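Local coordinates for acetyl-CoA acetyltransferase (Mycobacterium smegmatis, PDB 4EGV), which probably acts as an acyltransferase and is a monomeric thiolase-like protein of type 1, at residues M302-L307 against A315-V320; L307-D312 against Q442-I447; T321-A326 against S413-G418. All coordinates share one frame; numbering follows the deposited sequence.

Contact 1: M302-L307 against A315-V320; sequences MKEPKL and ASPASV
In the thiolase fold, this contact lies where a strand of the large mixed sheet gives way to the helix that packs on that sheet. Strand 294-303 ends at Lys-303, a loop follows, and helix 317-330 begins beside the strand end. Glu-304 reaches from just past the strand to the first turn of the helix. Its CG is anti to the carbonyl carbon (chi1 -61°), and the chain bends at chi2, which turns the carboxylate toward the helix start. There OE2 takes two hydrogen bonds. Ser-316 OG donates to Glu-304 OE2 at 2.6 Å, and Ala-318 N donates to Glu-304 OE2 at 3.0 Å with an N-H...O angle of 147°. Both donors meet the oxygen from above the carboxylate plane. Pro-317 lies between them and brings no N-H; its CD is 3.4 Å from Glu-304 OE2. A negative carboxylate at a helix N terminus is probably favoured by the helix dipole. Ser-316 also donates its backbone N-H to Asn-352 of helix 348-357. His-439 of helix 432-440 packs on Glu-304. Ala-318 serves twice: besides giving its N-H, it sets its CB 3.6 Å from Glu-304 CD. On the strand side, the selenomethionine Met-302 makes the apolar contact, with its CB 3.9 Å from Ala-318 CB.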
loop_
_atom_site.group_PDB
_atom_site.type_symbol
_atom_site.label_atom_id
_atom_site.label_comp_id
_atom_site.label_asym_id
_atom_site.label_seq_id
_atom_site.Cartn_x
_atom_site.Cartn_y
_atom_site.Cartn_z
HETATM N N MSE A 302 -2.699 1.477 -11.291
HETATM C CA MSE A 302 -2.703 0.179 -11.924
HETATM C C MSE A 302 -3.389 -0.896 -11.110
HETATM O O MSE A 302 -3.621 -0.728 -9.936
HETATM C CB MSE A 302 -1.282 -0.234 -12.283
HETATM C CG MSE A 302 -0.650 0.615 -13.401
HETATM SE SE MSE A 302 -1.524 0.500 -15.156
HETATM C CE MSE A 302 -1.383 -1.433 -15.500
ATOM N N LYS A 303 -3.730 -2.002 -11.761
ATOM C CA LYS A 303 -4.447 -3.106 -11.129
ATOM C C LYS A 303 -3.992 -4.457 -11.667
ATOM O O LYS A 303 -3.838 -4.601 -12.861
ATOM C CB LYS A 303 -5.945 -2.934 -11.355
ATOM C CG LYS A 303 -6.798 -4.114 -10.890
ATOM C CD LYS A 303 -8.248 -3.974 -11.333
ATOM C CE LYS A 303 -8.818 -2.680 -10.710
ATOM N NZ LYS A 303 -9.867 -1.972 -11.498
ATOM N N GLU A 304 -3.775 -5.437 -10.783
ATOM C CA GLU A 304 -3.507 -6.838 -11.163
ATOM C C GLU A 304 -4.773 -7.692 -11.333
ATOM O O GLU A 304 -5.842 -7.313 -10.873
ATOM C CB GLU A 304 -2.594 -7.490 -10.152
ATOM C CG GLU A 304 -1.235 -6.840 -10.030
ATOM C CD GLU A 304 -0.204 -7.301 -11.098
ATOM O OE1 GLU A 304 -0.479 -8.207 -11.929
ATOM O OE2 GLU A 304 0.917 -6.752 -11.106
ATOM N N PRO A 305 -4.657 -8.833 -12.043
ATOM C CA PRO A 305 -5.740 -9.830 -12.066
ATOM C C PRO A 305 -5.686 -10.681 -10.806
ATOM O O PRO A 305 -4.716 -10.574 -10.075
ATOM C CB PRO A 305 -5.429 -10.651 -13.319
ATOM C CG PRO A 305 -3.959 -10.454 -13.569
ATOM C CD PRO A 305 -3.628 -9.103 -13.071
ATOM N N LYS A 306 -6.699 -11.505 -10.537
ATOM C CA LYS A 306 -6.709 -12.302 -9.297
ATOM C C LYS A 306 -5.456 -13.088 -9.163
ATOM O O LYS A 306 -4.847 -13.469 -10.132
ATOM C CB LYS A 306 -7.895 -13.265 -9.151
ATOM C CG LYS A 306 -8.738 -13.478 -10.365
ATOM C CD LYS A 306 -10.071 -14.125 -9.987
ATOM C CE LYS A 306 -11.224 -13.250 -10.488
ATOM N NZ LYS A 306 -12.379 -13.273 -9.557
ATOM N N LEU A 307 -5.129 -13.364 -7.919
ATOM C CA LEU A 307 -3.906 -13.990 -7.545
ATOM C C LEU A 307 -3.576 -15.226 -8.344
ATOM O O LEU A 307 -2.543 -15.346 -8.806
ATOM C CB LEU A 307 -3.870 -14.235 -6.046
ATOM C CG LEU A 307 -2.652 -14.949 -5.518
ATOM C CD1 LEU A 307 -1.445 -14.195 -5.871
ATOM C CD2 LEU A 307 -2.776 -15.094 -4.043
ATOM N N ALA A 315 5.913 -11.632 -8.416
ATOM C CA ALA A 315 6.096 -10.275 -8.914
ATOM C C ALA A 315 4.768 -9.622 -9.207
ATOM O O ALA A 315 3.742 -10.265 -9.311
ATOM C CB ALA A 315 7.002 -10.243 -10.155
ATOM N N SER A 316 4.805 -8.306 -9.313
ATOM C CA SER A 316 3.640 -7.525 -9.678
ATOM C C SER A 316 4.096 -6.467 -10.684
ATOM O O SER A 316 4.535 -5.404 -10.293
ATOM C CB SER A 316 2.995 -6.914 -8.424
ATOM O OG SER A 316 1.874 -6.119 -8.752
ATOM N N PRO A 317 4.020 -6.782 -11.984
ATOM C CA PRO A 317 4.450 -5.856 -13.033
ATOM C C PRO A 317 3.591 -4.598 -13.136
ATOM O O PRO A 317 4.091 -3.582 -13.532
ATOM C CB PRO A 317 4.346 -6.687 -14.317
ATOM C CG PRO A 317 4.258 -8.083 -13.868
ATOM C CD PRO A 317 3.640 -8.093 -12.526
ATOM N N ALA A 318 2.316 -4.676 -12.779
ATOM C CA ALA A 318 1.423 -3.507 -12.723
ATOM C C ALA A 318 1.880 -2.427 -11.741
ATOM O O ALA A 318 1.671 -1.258 -11.962
ATOM C CB ALA A 318 -0.011 -3.920 -12.435
ATOM N N SER A 319 2.529 -2.804 -10.663
ATOM C CA SER A 319 2.980 -1.805 -9.721
ATOM C C SER A 319 4.146 -1.033 -10.279
ATOM O O SER A 319 4.276 0.139 -10.079
ATOM C CB SER A 319 3.318 -2.460 -8.383
ATOM O OG SER A 319 2.256 -3.309 -7.988
ATOM N N VAL A 320 5.007 -1.720 -10.980
ATOM C CA VAL A 320 6.194 -1.143 -11.541
ATOM C C VAL A 320 5.810 -0.225 -12.691
ATOM O O VAL A 320 6.330 0.868 -12.814
ATOM C CB VAL A 320 7.121 -2.264 -12.055
ATOM C CG1 VAL A 320 8.395 -1.699 -12.688
ATOM C CG2 VAL A 320 7.422 -3.263 -10.941
#

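Contact 2: L307-D312 against Q442-I447; sequences LLERAD and QPKVAI
One backbone hydrogen bond joins the two loops. Val-445 N donates to Glu-309 O at 3.1 Å, with an N-H...O angle of 161°. The donor lies in the carbonyl plane, on a lone pair, so the bond is well aligned. Val-445 points toward the other loop. Its CG2, anti to the carbonyl carbon, sits 3.8 Å from Arg-310 O and touches Ala-311 CA. Next to this bond, Glu-309 and Lys-444 lie side by side and point the same way. The Lys-444 CD methylene meets the carboxylate, 3.3 Å from Glu-309 OE1. The chain of Lys-444 bends at chi3 and chi4, and its NZ stays 4.9 Å from Glu-309 OE1. The opposite charges are therefore near but not in contact. Ile-447 crosses Glu-309 at about a right angle, with its CD1 4.1 Å from Glu-309 CG. Ile-447 CG1 is also 4.1 Å from Leu-308 CB. Further out, Arg-482 NH1 donates to both Leu-308 O and Arg-310 O, and the backbone of Arg-482 pairs with Ala-446. Arg-310 sends NE to Pro-305 O and NH1 to Ile-411 O. Leu-308 also packs on Ile-474 and Leu-484 of the C-terminal antiparallel sheet. This is a loop-to-loop junction between the thiolase fold and the additional C-terminal domain of type 1 thiolase-like proteins.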
loop_
_atom_site.group_PDB
_atom_site.type_symbol
_atom_site.label_atom_id
_atom_site.label_comp_id
_atom_site.label_asym_id
_atom_site.label_seq_id
_atom_site.Cartn_x
_atom_site.Cartn_y
_atom_site.Cartn_z
ATOM N N LEU A 307 -5.129 -13.364 -7.919
ATOM C CA LEU A 307 -3.906 -13.990 -7.545
ATOM C C LEU A 307 -3.576 -15.226 -8.344
ATOM O O LEU A 307 -2.543 -15.346 -8.806
ATOM C CB LEU A 307 -3.870 -14.235 -6.046
ATOM C CG LEU A 307 -2.652 -14.949 -5.518
ATOM C CD1 LEU A 307 -1.445 -14.195 -5.871
ATOM C CD2 LEU A 307 -2.776 -15.094 -4.043
ATOM N N LEU A 308 -4.416 -16.161 -8.578
ATOM C CA LEU A 308 -3.910 -17.330 -9.293
ATOM C C LEU A 308 -3.754 -17.235 -10.835
ATOM O O LEU A 308 -3.340 -18.192 -11.481
ATOM C CB LEU A 308 -4.861 -18.432 -8.969
ATOM C CG LEU A 308 -4.722 -19.362 -7.773
ATOM C CD1 LEU A 308 -3.386 -19.495 -7.105
ATOM C CD2 LEU A 308 -5.953 -19.458 -6.896
ATOM N N GLU A 309 -4.129 -16.100 -11.412
ATOM C CA GLU A 309 -4.056 -15.880 -12.856
ATOM C C GLU A 309 -2.712 -15.256 -13.257
ATOM O O GLU A 309 -2.320 -15.315 -14.416
ATOM C CB GLU A 309 -5.215 -14.974 -13.310
ATOM C CG GLU A 309 -6.600 -15.655 -13.445
ATOM C CD GLU A 309 -7.794 -14.663 -13.651
ATOM O OE1 GLU A 309 -7.601 -13.412 -13.782
ATOM O OE2 GLU A 309 -8.952 -15.157 -13.686
ATOM N N ARG A 310 -2.016 -14.667 -12.282
ATOM C CA ARG A 310 -0.781 -13.886 -12.501
ATOM C C ARG A 310 0.359 -14.718 -13.053
ATOM O O ARG A 310 0.614 -15.821 -12.567
ATOM C CB ARG A 310 -0.322 -13.177 -11.213
ATOM C CG ARG A 310 -1.300 -12.199 -10.697
ATOM C CD ARG A 310 -0.871 -11.529 -9.434
ATOM N NE ARG A 310 -2.027 -10.827 -8.886
ATOM C CZ ARG A 310 -2.093 -10.240 -7.705
ATOM N NH1 ARG A 310 -1.041 -10.213 -6.890
ATOM N NH2 ARG A 310 -3.230 -9.673 -7.367
ATOM N N ALA A 311 1.045 -14.167 -14.057
ATOM C CA ALA A 311 2.150 -14.841 -14.743
ATOM C C ALA A 311 3.241 -15.285 -13.744
ATOM O O ALA A 311 3.738 -16.403 -13.783
ATOM C CB ALA A 311 2.710 -13.953 -15.848
ATOM N N ASP A 312 3.583 -14.393 -12.830
ATOM C CA ASP A 312 4.508 -14.704 -11.764
ATOM C C ASP A 312 3.876 -14.290 -10.444
ATOM O O ASP A 312 3.630 -13.122 -10.221
ATOM C CB ASP A 312 5.803 -13.945 -11.979
ATOM C CG ASP A 312 6.962 -14.521 -11.179
ATOM O OD1 ASP A 312 6.742 -15.462 -10.370
ATOM O OD2 ASP A 312 8.104 -14.025 -11.360
ATOM N N GLN A 442 -2.629 -9.529 -21.512
ATOM C CA GLN A 442 -1.680 -10.607 -21.199
ATOM C C GLN A 442 -2.404 -11.934 -20.962
ATOM O O GLN A 442 -3.506 -11.951 -20.396
ATOM C CB GLN A 442 -0.845 -10.284 -19.955
ATOM C CG GLN A 442 -0.006 -9.022 -20.031
ATOM C CD GLN A 442 1.204 -9.181 -20.900
ATOM O OE1 GLN A 442 1.197 -8.807 -22.074
ATOM N NE2 GLN A 442 2.254 -9.755 -20.337
ATOM N N PRO A 443 -1.796 -13.058 -21.402
ATOM C CA PRO A 443 -2.430 -14.360 -21.136
ATOM C C PRO A 443 -2.525 -14.642 -19.636
ATOM O O PRO A 443 -1.638 -14.253 -18.874
ATOM C CB PRO A 443 -1.494 -15.374 -21.833
ATOM C CG PRO A 443 -0.648 -14.578 -22.739
ATOM C CD PRO A 443 -0.566 -13.191 -22.206
ATOM N N LYS A 444 -3.607 -15.296 -19.233
ATOM C CA LYS A 444 -3.812 -15.676 -17.845
ATOM C C LYS A 444 -3.443 -17.146 -17.680
ATOM O O LYS A 444 -3.765 -17.949 -18.544
ATOM C CB LYS A 444 -5.268 -15.417 -17.442
ATOM C CG LYS A 444 -5.723 -13.955 -17.636
ATOM C CD LYS A 444 -7.132 -13.722 -17.081
ATOM C CE LYS A 444 -8.257 -13.962 -18.115
ATOM N NZ LYS A 444 -8.862 -12.653 -18.497
ATOM N N VAL A 445 -2.743 -17.481 -16.592
ATOM C CA VAL A 445 -2.423 -18.875 -16.216
ATOM C C VAL A 445 -3.721 -19.619 -15.870
ATOM O O VAL A 445 -4.629 -19.042 -15.262
ATOM C CB VAL A 445 -1.411 -18.933 -15.036
ATOM C CG1 VAL A 445 -1.135 -20.345 -14.592
ATOM C CG2 VAL A 445 -0.125 -18.241 -15.373
ATOM N N ALA A 446 -3.810 -20.879 -16.297
ATOM C CA ALA A 446 -5.041 -21.665 -16.176
ATOM C C ALA A 446 -5.163 -22.296 -14.789
ATOM O O ALA A 446 -4.165 -22.642 -14.182
ATOM C CB ALA A 446 -5.118 -22.726 -17.277
ATOM N N ILE A 447 -6.390 -22.411 -14.290
ATOM C CA ILE A 447 -6.676 -22.949 -12.952
ATOM C C ILE A 447 -7.558 -24.214 -13.082
ATOM O O ILE A 447 -8.536 -24.235 -13.838
ATOM C CB ILE A 447 -7.394 -21.890 -12.023
ATOM C CG1 ILE A 447 -6.656 -20.546 -12.030
ATOM C CG2 ILE A 447 -7.524 -22.409 -10.592
ATOM C CD1 ILE A 447 -7.565 -19.342 -11.974
#

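Contact 3: T321-A326 against S413-G418; sequences TAVNEA and SKYSVG
Val-417 stands up from the strand and divides its two methyls between successive turns of the helix. CG1, anti to the backbone N (chi1 -175°), meets Ala-326 CB at 3.8 Å. CG2, anti to the carbonyl carbon, turns to the preceding turn. There it lies 3.8 Å from Val-323 CG2 and 4.0 Å from Ala-322 CB. The side chains of Val-323 and Val-417 cross obliquely. Tyr-415, two residues earlier on the same strand face, lies alongside Val-323 and points the same way. Tyr-415 CE2 is 4.2 Å from Val-323 CG2, while Ala-322 CB comes to the ring edge, near its plane. Ala-322 and Ala-326 both point toward the strand, and the axes of the short segments, helix 321-326 and strand 414-418, approach to 7.8 Å. They run nearly parallel, 20° apart. All five touching residues are buried. Ile-353 of helix 348-357 packs on both Val-323 and Tyr-415, and Leu-404 of strand 402-409 touches Val-417. On the other face of the strand, Ser-416 OG is hydrogen-bonded to Asp-301 OD1. Such close apolar packing of a helix along a strand is characteristic of the layered alpha/beta core of the thiolase fold.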
loop_
_atom_site.group_PDB
_atom_site.type_symbol
_atom_site.label_atom_id
_atom_site.label_comp_id
_atom_site.label_asym_id
_atom_site.label_seq_id
_atom_site.Cartn_x
_atom_site.Cartn_y
_atom_site.Cartn_z
ATOM N N THR A 321 4.883 -0.683 -13.517
ATOM C CA THR A 321 4.349 0.088 -14.602
ATOM C C THR A 321 3.755 1.403 -14.111
ATOM O O THR A 321 3.961 2.447 -14.741
ATOM C CB THR A 321 3.297 -0.713 -15.379
ATOM O OG1 THR A 321 3.872 -1.949 -15.784
ATOM C CG2 THR A 321 2.834 0.032 -16.655
ATOM N N ALA A 322 3.038 1.356 -12.990
ATOM C CA ALA A 322 2.461 2.551 -12.379
ATOM C C ALA A 322 3.540 3.502 -11.986
ATOM O O ALA A 322 3.430 4.680 -12.267
ATOM C CB ALA A 322 1.569 2.215 -11.178
ATOM N N VAL A 323 4.583 2.994 -11.342
ATOM C CA VAL A 323 5.731 3.809 -10.972
ATOM C C VAL A 323 6.384 4.464 -12.181
ATOM O O VAL A 323 6.644 5.646 -12.167
ATOM C CB VAL A 323 6.765 3.010 -10.178
ATOM C CG1 VAL A 323 8.099 3.724 -10.124
ATOM C CG2 VAL A 323 6.266 2.752 -8.760
ATOM N N ASN A 324 6.617 3.694 -13.232
ATOM C CA ASN A 324 7.268 4.209 -14.421
ATOM C C ASN A 324 6.452 5.217 -15.203
ATOM O O ASN A 324 7.006 6.183 -15.708
ATOM C CB ASN A 324 7.733 3.080 -15.331
ATOM C CG ASN A 324 9.044 2.468 -14.880
ATOM O OD1 ASN A 324 9.871 3.148 -14.264
ATOM N ND2 ASN A 324 9.236 1.179 -15.176
ATOM N N GLU A 325 5.145 4.993 -15.299
ATOM C CA GLU A 325 4.224 5.934 -15.930
ATOM C C GLU A 325 4.107 7.255 -15.144
ATOM O O GLU A 325 4.032 8.341 -15.735
ATOM C CB GLU A 325 2.862 5.273 -16.153
ATOM C CG GLU A 325 1.700 6.198 -16.543
ATOM C CD GLU A 325 1.843 6.815 -17.931
ATOM O OE1 GLU A 325 2.705 6.376 -18.702
ATOM O OE2 GLU A 325 1.083 7.741 -18.249
ATOM N N ALA A 326 4.111 7.170 -13.817
ATOM C CA ALA A 326 4.098 8.341 -12.969
ATOM C C ALA A 326 5.357 9.145 -13.101
ATOM O O ALA A 326 5.322 10.339 -12.961
ATOM C CB ALA A 326 3.924 7.938 -11.579
ATOM N N SER A 413 -2.797 -6.071 -5.313
ATOM C CA SER A 413 -3.811 -6.040 -6.398
ATOM C C SER A 413 -3.843 -4.685 -7.084
ATOM O O SER A 413 -4.155 -4.585 -8.236
ATOM C CB SER A 413 -5.231 -6.371 -5.894
ATOM O OG SER A 413 -5.302 -7.596 -5.241
ATOM N N LYS A 414 -3.537 -3.646 -6.326
ATOM C CA LYS A 414 -3.721 -2.275 -6.739
ATOM C C LYS A 414 -2.536 -1.415 -6.300
ATOM O O LYS A 414 -2.034 -1.540 -5.185
ATOM C CB LYS A 414 -5.014 -1.718 -6.145
ATOM C CG LYS A 414 -6.224 -1.902 -6.990
ATOM C CD LYS A 414 -7.445 -1.655 -6.148
ATOM C CE LYS A 414 -8.751 -1.844 -6.933
ATOM N NZ LYS A 414 -9.878 -1.042 -6.326
ATOM N N TYR A 415 -2.105 -0.540 -7.204
ATOM C CA TYR A 415 -1.039 0.391 -6.928
ATOM C C TYR A 415 -1.260 1.771 -7.555
ATOM O O TYR A 415 -1.612 1.910 -8.711
ATOM C CB TYR A 415 0.268 -0.208 -7.368
ATOM C CG TYR A 415 1.390 0.184 -6.491
ATOM C CD1 TYR A 415 1.637 -0.518 -5.313
ATOM C CD2 TYR A 415 2.243 1.235 -6.854
ATOM C CE1 TYR A 415 2.722 -0.197 -4.476
ATOM C CE2 TYR A 415 3.331 1.576 -6.038
ATOM C CZ TYR A 415 3.568 0.849 -4.836
ATOM O OH TYR A 415 4.629 1.182 -4.026
ATOM N N SER A 416 -1.064 2.798 -6.744
ATOM C CA SER A 416 -1.314 4.181 -7.103
ATOM C C SER A 416 -0.139 4.976 -6.679
ATOM O O SER A 416 0.348 4.864 -5.577
ATOM C CB SER A 416 -2.564 4.724 -6.426
ATOM O OG SER A 416 -3.715 4.270 -7.071
ATOM N N VAL A 417 0.330 5.779 -7.599
ATOM C CA VAL A 417 1.547 6.528 -7.396
ATOM C C VAL A 417 1.257 8.002 -7.580
ATOM O O VAL A 417 0.510 8.380 -8.427
ATOM C CB VAL A 417 2.725 6.035 -8.337
ATOM C CG1 VAL A 417 3.999 6.765 -8.004
ATOM C CG2 VAL A 417 2.924 4.547 -8.230
ATOM N N GLY A 418 1.824 8.813 -6.712
ATOM C CA GLY A 418 1.859 10.238 -6.877
ATOM C C GLY A 418 3.273 10.775 -6.701
ATOM O O GLY A 418 4.044 10.311 -5.869
#

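Overall arrangement
Following the chain, strand 294-303 runs into contact 1, which closes the short loop leading to helix 317-330. Contact 2 starts within that loop, at the shared residue Leu-307, and closes only at 442-447, so contacts 1 and 2 cross. Contact 3 opens at the next residue after contact 1, brings strand 414-421 back against the helix and so closes the loop of 327-412; it is nested inside contact 2. Contacts 1 and 3 use the same helix and neighbouring strands of one sheet, joined by backbone bonds of Met-302 with Tyr-415 and Glu-304 with Ser-413. Pro-305 and Arg-310 link contact 1 to contact 2. The three together connect sheet, helix and the C-terminal region.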